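Insulinase family protease (Yersinia pestis, PDB 3GO9) probably cleaves peptides as a protease of the insulinase (M16) family. Local coordinates at residues G59-N64 against S179-H184; L249-P254 against Y325-C330; V257-E262 against T440-Q445. One frame throughout, in Å; residues are numbered along the deposited sequence. Where two conformers were deposited one is given.

How the interactions relate
Along the chain, interaction 1 closes before interaction 2 opens, whereas the segments of interactions 2 and 3 alternate. Interaction 1 joins the loop after strand 50-56 of the seven-stranded sheet to the loop after helix 170-175. Interactions 2 and 3, whose centres are about 17 Å apart, both reach the five-stranded sheet, where strand 440-446 lies between edge strand 257-261 and strand 267-276. The centres of interactions 1 and 2 lie about 18 Å apart, yet their loops touch where S179 packs on L249. Helix 170-175 also packs against interactions 2 and 3, through R175 on R327 and W171 on M444. Interaction 2 touches both others; 1 and 3 stay about 13 Å apart at nearest atoms.

Interaction 1 of 3, residues G59-N64 against S179-H184; sequences GSLSEN and SSLIGH
S60 and H184 bring two tight backbone turns together, with their CA atoms 5.4 Å apart: a single 3-10 turn at 60-62 meets a type II beta turn running from L181 to H184. Both belong to the insulinase-type part of the chain. The third position of the beta turn needs a positive phi, which G183 adopts easily for want of a side chain.

The short side chain of S60 suits this close approach. Its OG sits between the backbone N and the carbonyl carbon (chi1 54°), and from there it donates a short 2.6 Å hydrogen bond to the carbonyl O of H184, arriving tilted from the carbonyl plane. In the other direction, ND1 of H184 gives only a weak bond to S60 O, bent to 124° at the hydrogen; that same oxygen also accepts the backbone N of E63 within the 3-10 turn.

L61 covers one face of the imidazole. Its CA lies 4.0 Å above that face, displaced toward the rim, and on the same side its CD2 makes an off-centre CH-pi contact 4.1 Å from the ring centroid. The forked end of leucine lets CD2 lie over the ring while both methyls touch CD2 of L181, L61 CD2 at 3.8 Å. At the ring edge, and in its plane, lies the carbonyl O of E63.

The carboxylate of E63 accepts from the backbone N atoms of G69 (to OE1) and A71 (to OE2), at the start of helix 70-80. One water completes the join, 2.7 Å from E63 OE1 and 3.0 Å from H184 ND1.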
ATOM      1  N   GLY A  59      -1.353  -7.081  14.756  1.00  9.93           N
ATOM      2  CA  GLY A  59      -2.650  -7.200  14.049  1.00  9.32           C
ATOM      3  C   GLY A  59      -3.318  -8.485  14.449  1.00  8.92           C
ATOM      4  O   GLY A  59      -2.964  -9.102  15.482  1.00 10.04           O
ATOM      5  N   SER A  60      -4.224  -8.952  13.608  1.00  9.37           N
ATOM      6  CA  SER A  60      -5.025 -10.136  13.916  1.00  9.26           C
ATOM      7  C   SER A  60      -4.235 -11.408  13.923  1.00  9.74           C
ATOM      8  O   SER A  60      -4.663 -12.386  14.556  1.00 10.35           O
ATOM      9  CB  SER A  60      -6.163 -10.248  12.941  1.00 10.39           C
ATOM     10  OG  SER A  60      -5.733 -10.225  11.602  1.00  9.62           O
ATOM     11  N   LEU A  61      -3.093 -11.446  13.229  1.00 10.15           N
ATOM     12  CA  LEU A  61      -2.252 -12.626  13.302  1.00 10.36           C
ATOM     13  C   LEU A  61      -1.677 -12.839  14.718  1.00 11.21           C
ATOM     14  O   LEU A  61      -1.279 -13.981  15.029  1.00 14.09           O
ATOM     15  CB  LEU A  61      -1.136 -12.597  12.264  1.00  9.76           C
ATOM     16  CG  LEU A  61      -1.483 -12.659  10.822  1.00 12.18           C
ATOM     17  CD1 LEU A  61      -0.320 -12.300   9.912  1.00 13.73           C
ATOM     18  CD2 LEU A  61      -2.065 -14.077  10.465  1.00 15.04           C
ATOM     19  N   SER A  62      -1.681 -11.826  15.595  1.00 12.20           N
ATOM     20  CA  SER A  62      -1.208 -11.963  16.985  1.00 13.60           C
ATOM     21  C   SER A  62      -2.221 -12.610  17.893  1.00 13.19           C
ATOM     22  O   SER A  62      -1.916 -12.903  19.056  1.00 12.92           O
ATOM     23  CB  SER A  62      -0.962 -10.591  17.621  1.00 15.49           C
ATOM     24  OG  SER A  62       0.116  -9.912  17.067  1.00 18.61           O
ATOM     25  N   GLU A  63      -3.460 -12.720  17.415  1.00 11.41           N
ATOM     26  CA  GLU A  63      -4.575 -13.202  18.227  1.00 10.45           C
ATOM     27  C   GLU A  63      -4.714 -14.701  18.238  1.00  9.77           C
ATOM     28  O   GLU A  63      -4.741 -15.313  17.163  1.00 11.51           O
ATOM     29  CB  GLU A  63      -5.896 -12.646  17.642  1.00  9.46           C
ATOM     30  CG  GLU A  63      -6.016 -11.125  17.784  1.00 11.08           C
ATOM     31  CD  GLU A  63      -7.126 -10.511  16.943  1.00 11.81           C
ATOM     32  OE1 GLU A  63      -7.871 -11.255  16.233  1.00  9.94           O
ATOM     33  OE2 GLU A  63      -7.300  -9.259  17.010  1.00 12.56           O
ATOM     34  N   ASN A  64      -4.860 -15.276  19.416  1.00  9.56           N
ATOM     35  CA  ASN A  64      -5.284 -16.663  19.529  1.00 10.45           C
ATOM     36  C   ASN A  64      -6.793 -16.705  19.468  1.00 11.09           C
ATOM     37  O   ASN A  64      -7.416 -15.669  19.322  1.00  9.95           O
ATOM     38  CB  ASN A  64      -4.668 -17.329  20.752  1.00  9.36           C
ATOM     39  CG  ASN A  64      -5.185 -16.820  22.099  1.00 11.41           C
ATOM     40  OD1 ASN A  64      -6.351 -16.455  22.251  1.00 12.24           O
ATOM     41  ND2 ASN A  64      -4.304 -16.856  23.127  1.00 14.62           N
ATOM     42  N   SER A 179      -3.582 -19.217   2.388  1.00 13.47           N
ATOM     43  CA  SER A 179      -2.704 -18.353   3.161  1.00 13.07           C
ATOM     44  C   SER A 179      -2.834 -18.605   4.646  1.00 13.12           C
ATOM     45  O   SER A 179      -3.771 -19.267   5.091  1.00 15.23           O
ATOM     46  CB  SER A 179      -3.018 -16.849   2.937  1.00 12.07           C
ATOM     47  OG  SER A 179      -4.239 -16.570   3.556  1.00 13.19           O
ATOM     48  N   SER A 180      -1.946 -17.987   5.395  1.00 13.76           N
ATOM     49  CA  SER A 180      -1.994 -18.014   6.861  1.00 15.08           C
ATOM     50  C   SER A 180      -2.948 -16.991   7.444  1.00 15.29           C
ATOM     51  O   SER A 180      -3.004 -16.862   8.663  1.00 16.52           O
ATOM     52  CB  SER A 180      -0.605 -17.741   7.446  1.00 16.66           C
ATOM     53  OG  SER A 180      -0.245 -16.386   7.321  1.00 21.07           O
ATOM     54  N   LEU A 181      -3.649 -16.272   6.579  1.00 13.61           N
ATOM     55  CA  LEU A 181      -4.508 -15.164   7.000  1.00 13.45           C
ATOM     56  C   LEU A 181      -5.935 -15.625   7.234  1.00 12.92           C
ATOM     57  O   LEU A 181      -6.772 -14.880   7.760  1.00 13.20           O
ATOM     58  CB  LEU A 181      -4.485 -14.080   5.957  1.00 13.34           C
ATOM     59  CG  LEU A 181      -3.101 -13.538   5.547  1.00 14.47           C
ATOM     60  CD1 LEU A 181      -3.309 -12.314   4.660  1.00 11.31           C
ATOM     61  CD2 LEU A 181      -2.302 -13.293   6.762  1.00 15.72           C
ATOM     62  N   ILE A 182      -6.228 -16.855   6.821  1.00 14.68           N
ATOM     63  CA  ILE A 182      -7.532 -17.463   7.099  1.00 15.86           C
ATOM     64  C   ILE A 182      -7.861 -17.552   8.561  1.00 15.18           C
ATOM     65  O   ILE A 182      -7.106 -18.074   9.397  1.00 17.53           O
ATOM     66  CB  ILE A 182      -7.604 -18.894   6.490  1.00 16.88           C
ATOM     67  CG1 ILE A 182      -7.346 -18.827   5.024  1.00 17.40           C
ATOM     68  CG2 ILE A 182      -8.983 -19.465   6.704  1.00 17.09           C
ATOM     69  CD1 ILE A 182      -8.217 -17.842   4.358  1.00 19.65           C
ATOM     70  N   GLY A 183      -9.075 -17.140   8.901  1.00 16.36           N
ATOM     71  CA  GLY A 183      -9.513 -17.123  10.265  1.00 16.79           C
ATOM     72  C   GLY A 183      -8.934 -16.018  11.133  1.00 17.14           C
ATOM     73  O   GLY A 183      -9.215 -15.938  12.339  1.00 19.10           O
ATOM     74  N   HIS A 184      -8.217 -15.102  10.496  1.00 14.19           N
ATOM     75  CA  HIS A 184      -7.715 -13.891  11.116  1.00 13.97           C
ATOM     76  C   HIS A 184      -8.235 -12.613  10.490  1.00 13.61           C
ATOM     77  O   HIS A 184      -7.489 -11.617  10.383  1.00 15.22           O
ATOM     78  CB  HIS A 184      -6.199 -13.889  11.074  1.00 13.19           C
ATOM     79  CG  HIS A 184      -5.591 -14.975  11.904  1.00 14.29           C
ATOM     80  ND1 HIS A 184      -5.561 -14.903  13.279  1.00 16.45           N
ATOM     81  CD2 HIS A 184      -5.012 -16.146  11.574  1.00 20.71           C
ATOM     82  CE1 HIS A 184      -4.994 -15.994  13.765  1.00 19.91           C
ATOM     83  NE2 HIS A 184      -4.636 -16.754  12.751  1.00 17.21           N
TER
HETATM   84  O   HOH W   1      -7.776 -13.440  14.583  1.00 15.49           O

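Interaction 2 of 3, residues L249-P254 against Y325-C330; sequences LAPLPP and YQRAQC
L249 packs on Y325 and P251 lies over R327, so that an extended, proline-rich connector runs past the turn of a beta hairpin. The hairpin joins strands 316-324 and 327-336; Y325 and Q326, at its tip, both have positive phi, consistent with a type I' turn. No hydrogen bond crosses between the two segments.

The more interlocked part is apolar and lies at the tip. CD1 of L249 approaches CD2 of the Y325 ring obliquely at 3.7 Å, and CG of L249 rests 3.8 Å from CB of Y325. A branched leucine can thus touch both CB and the ring atoms CG and CD2 of the tyrosine, and Y325 also packs on F163 in a neighbouring loop.

The other end is looser and nearer to solvent, for P251 is exposed. Here the chain of R327 bends at CG-CD as well as at CB-CG (chi2 -86°), and its guanidinium lies with one face beneath P251: CA of P251 stands 3.6 Å above the plane, offset toward the rim. Arginine suits the place because a flat group can slide under a proline while NH2 is held by D274 of strand 267-276 in a salt bridge. OD2 of this aspartate also accepts from the backbone N of L252, so one carboxylate holds both segments. Against the proline ring itself, R327 NH2 comes within 3.7 Å of CB of P251.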
ATOM      1  N   LEU A 249       0.718 -14.160   1.368  1.00 21.18           N
ATOM      2  CA  LEU A 249      -0.310 -14.849   0.539  1.00 19.34           C
ATOM      3  C   LEU A 249       0.272 -16.047  -0.202  1.00 18.18           C
ATOM      4  O   LEU A 249       1.460 -16.049  -0.503  1.00 18.99           O
ATOM      5  CB  LEU A 249      -0.840 -13.874  -0.464  1.00 19.39           C
ATOM      6  CG  LEU A 249      -1.744 -12.753   0.007  1.00 20.28           C
ATOM      7  CD1 LEU A 249      -1.983 -11.746  -1.102  1.00 21.71           C
ATOM      8  CD2 LEU A 249      -3.062 -13.379   0.483  1.00 17.89           C
ATOM      9  N   ALA A 250      -0.530 -17.074  -0.479  1.00 15.66           N
ATOM     10  CA  ALA A 250      -0.107 -18.145  -1.400  1.00 14.77           C
ATOM     11  C   ALA A 250      -0.119 -17.595  -2.840  1.00 13.96           C
ATOM     12  O   ALA A 250      -0.743 -16.532  -3.144  1.00 13.09           O
ATOM     13  CB  ALA A 250      -1.023 -19.293  -1.304  1.00 16.61           C
ATOM     14  N   PRO A 251       0.542 -18.294  -3.760  1.00 12.82           N
ATOM     15  CA  PRO A 251       0.474 -17.827  -5.153  1.00 12.83           C
ATOM     16  C   PRO A 251      -0.964 -17.903  -5.665  1.00 11.72           C
ATOM     17  O   PRO A 251      -1.754 -18.744  -5.229  1.00 11.76           O
ATOM     18  CB  PRO A 251       1.331 -18.855  -5.907  1.00 13.41           C
ATOM     19  CG  PRO A 251       2.246 -19.437  -4.838  1.00 14.23           C
ATOM     20  CD  PRO A 251       1.425 -19.455  -3.598  1.00 14.62           C
ATOM     21  N   LEU A 252      -1.304 -16.982  -6.562  1.00 12.24           N
ATOM     22  CA  LEU A 252      -2.581 -17.024  -7.241  1.00 12.01           C
ATOM     23  C   LEU A 252      -2.689 -18.269  -8.092  1.00 11.55           C
ATOM     24  O   LEU A 252      -1.838 -18.498  -8.944  1.00 12.73           O
ATOM     25  CB  LEU A 252      -2.730 -15.805  -8.110  1.00 12.24           C
ATOM     26  CG  LEU A 252      -4.072 -15.610  -8.796  1.00 12.56           C
ATOM     27  CD1 LEU A 252      -5.248 -15.248  -7.866  1.00 15.73           C
ATOM     28  CD2 LEU A 252      -3.873 -14.507  -9.836  1.00 14.49           C
ATOM     29  N   PRO A 253      -3.758 -19.054  -7.916  1.00 11.84           N
ATOM     30  CA  PRO A 253      -3.890 -20.210  -8.813  1.00 12.89           C
ATOM     31  C   PRO A 253      -4.076 -19.818 -10.259  1.00 13.36           C
ATOM     32  O   PRO A 253      -4.639 -18.780 -10.525  1.00 11.76           O
ATOM     33  CB  PRO A 253      -5.147 -20.932  -8.306  1.00 14.04           C
ATOM     34  CG  PRO A 253      -5.413 -20.405  -7.008  1.00 14.82           C
ATOM     35  CD  PRO A 253      -4.844 -19.025  -6.910  1.00 14.86           C
ATOM     36  N   PRO A 254      -3.654 -20.693 -11.194  1.00 13.80           N
ATOM     37  CA  PRO A 254      -3.735 -20.375 -12.607  1.00 15.25           C
ATOM     38  C   PRO A 254      -5.129 -20.496 -13.256  1.00 14.30           C
ATOM     39  O   PRO A 254      -5.374 -19.919 -14.335  1.00 15.26           O
ATOM     40  CB  PRO A 254      -2.787 -21.399 -13.232  1.00 14.86           C
ATOM     41  CG  PRO A 254      -2.828 -22.559 -12.312  1.00 15.70           C
ATOM     42  CD  PRO A 254      -3.159 -22.056 -10.953  1.00 16.39           C
ATOM     43  N   TYR A 325       2.018  -8.162   0.622  1.00 18.41           N
ATOM     44  CA  TYR A 325       2.273  -9.511   1.093  1.00 19.87           C
ATOM     45  C   TYR A 325       3.360 -10.253   0.327  1.00 20.23           C
ATOM     46  O   TYR A 325       3.235 -11.451   0.108  1.00 21.70           O
ATOM     47  CB  TYR A 325       0.961 -10.332   1.113  1.00 21.17           C
ATOM     48  CG  TYR A 325      -0.169  -9.581   1.776  1.00 21.05           C
ATOM     49  CD1 TYR A 325      -0.233  -9.492   3.146  1.00 24.94           C
ATOM     50  CD2 TYR A 325      -1.112  -8.874   1.020  1.00 22.91           C
ATOM     51  CE1 TYR A 325      -1.245  -8.762   3.765  1.00 23.57           C
ATOM     52  CE2 TYR A 325      -2.100  -8.139   1.619  1.00 25.54           C
ATOM     53  CZ  TYR A 325      -2.162  -8.116   3.000  1.00 24.11           C
ATOM     54  OH  TYR A 325      -3.143  -7.399   3.611  1.00 31.23           O
ATOM     55  N   GLN A 326       4.416  -9.537  -0.060  1.00 20.46           N
ATOM     56  CA  GLN A 326       5.609 -10.089  -0.701  1.00 21.18           C
ATOM     57  C   GLN A 326       5.283 -10.635  -2.100  1.00 19.37           C
ATOM     58  O   GLN A 326       6.057 -11.451  -2.626  1.00 18.29           O
ATOM     59  CB  GLN A 326       6.290 -11.158   0.189  1.00 22.94           C
ATOM     60  CG  GLN A 326       6.650 -10.644   1.605  1.00 27.95           C
ATOM     61  CD  GLN A 326       7.054 -11.746   2.635  1.00 33.51           C
ATOM     62  OE1 GLN A 326       7.459 -11.420   3.755  1.00 38.47           O
ATOM     63  NE2 GLN A 326       6.932 -13.027   2.266  1.00 36.93           N
ATOM     64  N   ARG A 327       4.126 -10.235  -2.663  1.00 17.70           N
ATOM     65  CA  ARG A 327       3.767 -10.604  -4.058  1.00 18.58           C
ATOM     66  C   ARG A 327       3.629  -9.363  -4.904  1.00 16.87           C
ATOM     67  O   ARG A 327       3.160  -8.351  -4.428  1.00 16.93           O
ATOM     68  CB  ARG A 327       2.421 -11.328  -4.171  1.00 19.39           C
ATOM     69  CG  ARG A 327       2.074 -12.290  -3.100  1.00 22.57           C
ATOM     70  CD  ARG A 327       2.586 -13.632  -3.305  1.00 20.51           C
ATOM     71  NE  ARG A 327       2.428 -14.202  -4.657  1.00 19.47           N
ATOM     72  CZ  ARG A 327       3.199 -15.190  -5.117  1.00 18.32           C
ATOM     73  NH1 ARG A 327       4.145 -15.721  -4.339  1.00 19.87           N
ATOM     74  NH2 ARG A 327       3.049 -15.651  -6.350  1.00 18.25           N
ATOM     75  N   ALA A 328       4.003  -9.456  -6.171  1.00 15.73           N
ATOM     76  CA  ALA A 328       3.759  -8.371  -7.142  1.00 15.62           C
ATOM     77  C   ALA A 328       2.522  -8.799  -7.920  1.00 15.82           C
ATOM     78  O   ALA A 328       2.498  -9.933  -8.430  1.00 16.21           O
ATOM     79  CB  ALA A 328       4.942  -8.190  -8.094  1.00 16.72           C
ATOM     80  N   GLN A 329       1.504  -7.931  -7.988  1.00 14.13           N
ATOM     81  CA  GLN A 329       0.273  -8.236  -8.712  1.00 15.18           C
ATOM     82  C   GLN A 329       0.101  -7.177  -9.797  1.00 14.63           C
ATOM     83  O   GLN A 329       0.135  -5.975  -9.502  1.00 17.39           O
ATOM     84  CB  GLN A 329      -0.917  -8.248  -7.778  1.00 15.69           C
ATOM     85  CG  GLN A 329      -2.221  -8.618  -8.454  1.00 20.23           C
ATOM     86  CD  GLN A 329      -3.392  -8.488  -7.491  1.00 25.82           C
ATOM     87  OE1 GLN A 329      -4.059  -7.448  -7.434  1.00 30.40           O
ATOM     88  NE2 GLN A 329      -3.635  -9.536  -6.714  1.00 24.88           N
ATOM     89  N   CYS A 330      -0.053  -7.601 -11.042  1.00 14.30           N
ATOM     90  CA  CYS A 330      -0.254  -6.607 -12.076  0.60 15.24           C
ATOM     91  C   CYS A 330      -1.589  -7.099 -12.796  1.00 14.72           C
ATOM     92  O   CYS A 330      -1.797  -8.285 -13.076  1.00 14.57           O
ATOM     93  CB  CYS A 330       1.111  -6.279 -12.869  0.60 16.91           C
ATOM     94  SG  CYS A 330       2.685  -5.111 -12.039  0.60 22.09           S
TER

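Interaction 3 of 3, residues V257-E262 against T440-Q445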
ATOM      1  N   VAL A 257     -11.572 -18.087 -12.977  1.00 15.79           N
ATOM      2  CA  VAL A 257     -12.595 -18.137 -11.949  1.00 16.86           C
ATOM      3  C   VAL A 257     -13.623 -17.046 -12.146  1.00 17.24           C
ATOM      4  O   VAL A 257     -13.300 -15.969 -12.601  1.00 15.12           O
ATOM      5  CB  VAL A 257     -11.962 -18.019 -10.590  1.00 17.22           C
ATOM      6  CG1 VAL A 257     -11.285 -16.668 -10.427  1.00 15.59           C
ATOM      7  CG2 VAL A 257     -12.992 -18.290  -9.504  1.00 19.42           C
ATOM      8  N   SER A 258     -14.869 -17.361 -11.796  1.00 17.66           N
ATOM      9  CA  SER A 258     -15.927 -16.357 -11.742  1.00 19.08           C
ATOM     10  C   SER A 258     -16.266 -16.129 -10.267  1.00 19.27           C
ATOM     11  O   SER A 258     -16.373 -17.077  -9.494  1.00 20.04           O
ATOM     12  CB  SER A 258     -17.172 -16.796 -12.549  1.00 20.06           C
ATOM     13  OG  SER A 258     -18.255 -15.841 -12.401  1.00 23.16           O
ATOM     14  N   LEU A 259     -16.401 -14.873  -9.900  1.00 19.91           N
ATOM     15  CA  LEU A 259     -16.725 -14.490  -8.525  1.00 21.59           C
ATOM     16  C   LEU A 259     -17.900 -13.579  -8.607  1.00 24.95           C
ATOM     17  O   LEU A 259     -17.806 -12.511  -9.248  1.00 25.64           O
ATOM     18  CB  LEU A 259     -15.555 -13.769  -7.894  1.00 20.67           C
ATOM     19  CG  LEU A 259     -14.278 -14.605  -7.886  1.00 17.82           C
ATOM     20  CD1 LEU A 259     -13.114 -13.761  -7.420  1.00 15.79           C
ATOM     21  CD2 LEU A 259     -14.315 -15.842  -7.037  1.00 17.10           C
HETATM   22  N   MSE A 260     -19.014 -13.994  -7.974  1.00 27.55           N
HETATM   23  CA  MSE A 260     -20.195 -13.127  -7.869  0.60 28.37           C
HETATM   24  C   MSE A 260     -19.922 -12.047  -6.867  1.00 29.18           C
HETATM   25  O   MSE A 260     -19.406 -12.321  -5.784  1.00 29.88           O
HETATM   26  CB  MSE A 260     -21.452 -13.845  -7.383  0.60 28.58           C
HETATM   27  CG  MSE A 260     -22.603 -12.854  -7.081  0.60 28.56           C
HETATM   28 SE   MSE A 260     -22.931 -12.286  -5.226  0.36 29.34          SE
HETATM   29  CE  MSE A 260     -21.638 -11.037  -4.555  0.60 27.39           C
ATOM     30  N   ASN A 261     -20.302 -10.833  -7.218  1.00 30.65           N
ATOM     31  CA  ASN A 261     -20.072  -9.672  -6.418  1.00 31.26           C
ATOM     32  C   ASN A 261     -21.367  -8.859  -6.306  1.00 32.58           C
ATOM     33  O   ASN A 261     -22.019  -8.572  -7.308  1.00 32.62           O
ATOM     34  CB  ASN A 261     -18.988  -8.879  -7.079  1.00 30.12           C
ATOM     35  CG  ASN A 261     -18.662  -7.632  -6.334  1.00 31.25           C
ATOM     36  OD1 ASN A 261     -19.379  -7.228  -5.401  1.00 34.84           O
ATOM     37  ND2 ASN A 261     -17.590  -6.975  -6.754  1.00 34.47           N
ATOM     38  N   GLU A 262     -21.734  -8.458  -5.084  1.00 34.86           N
ATOM     39  CA  GLU A 262     -23.030  -7.804  -4.903  1.00 35.46           C
ATOM     40  C   GLU A 262     -23.053  -6.271  -5.091  1.00 34.82           C
ATOM     41  O   GLU A 262     -24.135  -5.733  -5.170  1.00 36.09           O
ATOM     42  CB  GLU A 262     -23.756  -8.291  -3.630  1.00 36.44           C
ATOM     43  CG  GLU A 262     -23.130  -7.988  -2.295  1.00 38.43           C
ATOM     44  CD  GLU A 262     -23.787  -8.806  -1.181  1.00 42.16           C
ATOM     45  OE1 GLU A 262     -25.040  -8.837  -1.112  1.00 44.77           O
ATOM     46  OE2 GLU A 262     -23.052  -9.436  -0.387  1.00 44.38           O
ATOM     47  N   THR A 440      -4.014 -14.952 -15.753  1.00 11.12           N
ATOM     48  CA  THR A 440      -5.050 -15.601 -15.008  1.00 10.65           C
ATOM     49  C   THR A 440      -6.312 -14.797 -15.190  1.00 10.98           C
ATOM     50  O   THR A 440      -6.295 -13.591 -14.921  1.00 10.95           O
ATOM     51  CB  THR A 440      -4.680 -15.692 -13.551  1.00 11.21           C
ATOM     52  OG1 THR A 440      -3.495 -16.509 -13.436  1.00 11.58           O
ATOM     53  CG2 THR A 440      -5.797 -16.307 -12.729  1.00 10.24           C
ATOM     54  N   LEU A 441      -7.375 -15.445 -15.642  1.00 10.57           N
ATOM     55  CA  LEU A 441      -8.648 -14.761 -15.882  1.00 10.59           C
ATOM     56  C   LEU A 441      -9.511 -14.757 -14.651  1.00 10.15           C
ATOM     57  O   LEU A 441      -9.956 -15.815 -14.180  1.00 11.13           O
ATOM     58  CB  LEU A 441      -9.434 -15.366 -17.033  1.00 10.41           C
ATOM     59  CG  LEU A 441      -8.739 -15.510 -18.365  1.00 15.96           C
ATOM     60  CD1 LEU A 441      -9.711 -16.145 -19.412  1.00 17.00           C
ATOM     61  CD2 LEU A 441      -8.216 -14.171 -18.823  1.00 16.45           C
ATOM     62  N   VAL A 442      -9.832 -13.562 -14.169  1.00 10.24           N
ATOM     63  CA  VAL A 442     -10.679 -13.429 -12.995  1.00 10.24           C
ATOM     64  C   VAL A 442     -11.894 -12.587 -13.389  1.00 11.68           C
ATOM     65  O   VAL A 442     -11.760 -11.401 -13.625  1.00 12.77           O
ATOM     66  CB  VAL A 442      -9.921 -12.796 -11.845  1.00 10.74           C
ATOM     67  CG1 VAL A 442     -10.926 -12.602 -10.662  1.00 11.49           C
ATOM     68  CG2 VAL A 442      -8.687 -13.634 -11.443  1.00 12.04           C
ATOM     69  N   LEU A 443     -13.055 -13.203 -13.416  1.00 12.56           N
ATOM     70  CA  LEU A 443     -14.290 -12.527 -13.865  1.00 12.54           C
ATOM     71  C   LEU A 443     -15.126 -12.230 -12.651  1.00 14.41           C
ATOM     72  O   LEU A 443     -15.583 -13.173 -11.994  1.00 15.32           O
ATOM     73  CB  LEU A 443     -15.096 -13.418 -14.778  1.00 12.47           C
ATOM     74  CG  LEU A 443     -16.377 -12.750 -15.318  1.00 13.08           C
ATOM     75  CD1 LEU A 443     -16.101 -11.518 -16.163  1.00 12.11           C
ATOM     76  CD2 LEU A 443     -17.164 -13.741 -16.078  1.00 14.47           C
HETATM   77  N   MSE A 444     -15.396 -10.952 -12.423  1.00 15.72           N
HETATM   78  CA  MSE A 444     -16.340 -10.581 -11.363  1.00 17.87           C
HETATM   79  C   MSE A 444     -17.684 -10.357 -12.058  1.00 18.36           C
HETATM   80  O   MSE A 444     -17.730  -9.673 -13.068  1.00 18.84           O
HETATM   81  CB  MSE A 444     -15.921  -9.312 -10.676  1.00 18.80           C
HETATM   82  CG  MSE A 444     -14.457  -9.136 -10.550  1.00 24.13           C
HETATM   83 SE   MSE A 444     -13.709 -10.304  -9.183  0.60 32.70          SE
HETATM   84  CE  MSE A 444     -14.271  -9.035  -7.835  1.00 29.63           C
ATOM     85  N   GLN A 445     -18.738 -10.977 -11.551  1.00 18.67           N
ATOM     86  CA  GLN A 445     -20.098 -10.715 -12.038  1.00 18.98           C
ATOM     87  C   GLN A 445     -20.984 -10.063 -10.972  1.00 21.12           C
ATOM     88  O   GLN A 445     -20.777 -10.284  -9.770  1.00 22.12           O
ATOM     89  CB  GLN A 445     -20.724 -11.991 -12.476  1.00 19.56           C
ATOM     90  CG  GLN A 445     -20.062 -12.515 -13.730  1.00 20.73           C
ATOM     91  CD  GLN A 445     -20.710 -13.738 -14.250  1.00 21.66           C
ATOM     92  OE1 GLN A 445     -20.215 -14.845 -14.018  1.00 19.39           O
ATOM     93  NE2 GLN A 445     -21.813 -13.574 -14.968  1.00 22.62           N
TER
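L259 meets V442 and M444 at the apolar centre of a parallel beta pair, formed by edge strand 257-261 against strand 440-446 of the five-stranded mixed sheet. CD1 of L259 sits 4.1 Å from CG1 of V442 and 3.9 Å from SE of M444, a selenomethionine whose chain bends at both chi2 and chi3. V257 lies beside V442 and points the same way, CG1 to CG1. Branched and flexible apolar residues suit this face because W171 and Y174 of helix 170-175 pack over it.

Between the faces the backbones bond in parallel fashion: V257 and L259 each donate and accept, linking successively to L441, L443 and Q445. The bond from L443 N to V257 O is nearly straight, 177° at the hydrogen. CA-H...O contacts run alongside, as from CA of S258 to L443 O at 3.2 Å.

On the face of S258, L443 and Q445 a polar pair stands beside the leucine. OG of S258 stands anti to its backbone N (chi1 175°) and donates to OE1 of Q445 at 2.7 Å, in the carbonyl plane and on a lone pair. OE1 accepts the backbone N of V452 as well, while NE2 bonds to E449 OE2 and P450 O, which should hold the amide in one rotation. Glutamine, with a donor and an acceptor, meets both demands. At the last rung, N261 N donates to the carbonyl O of Q445 at 2.7 Å.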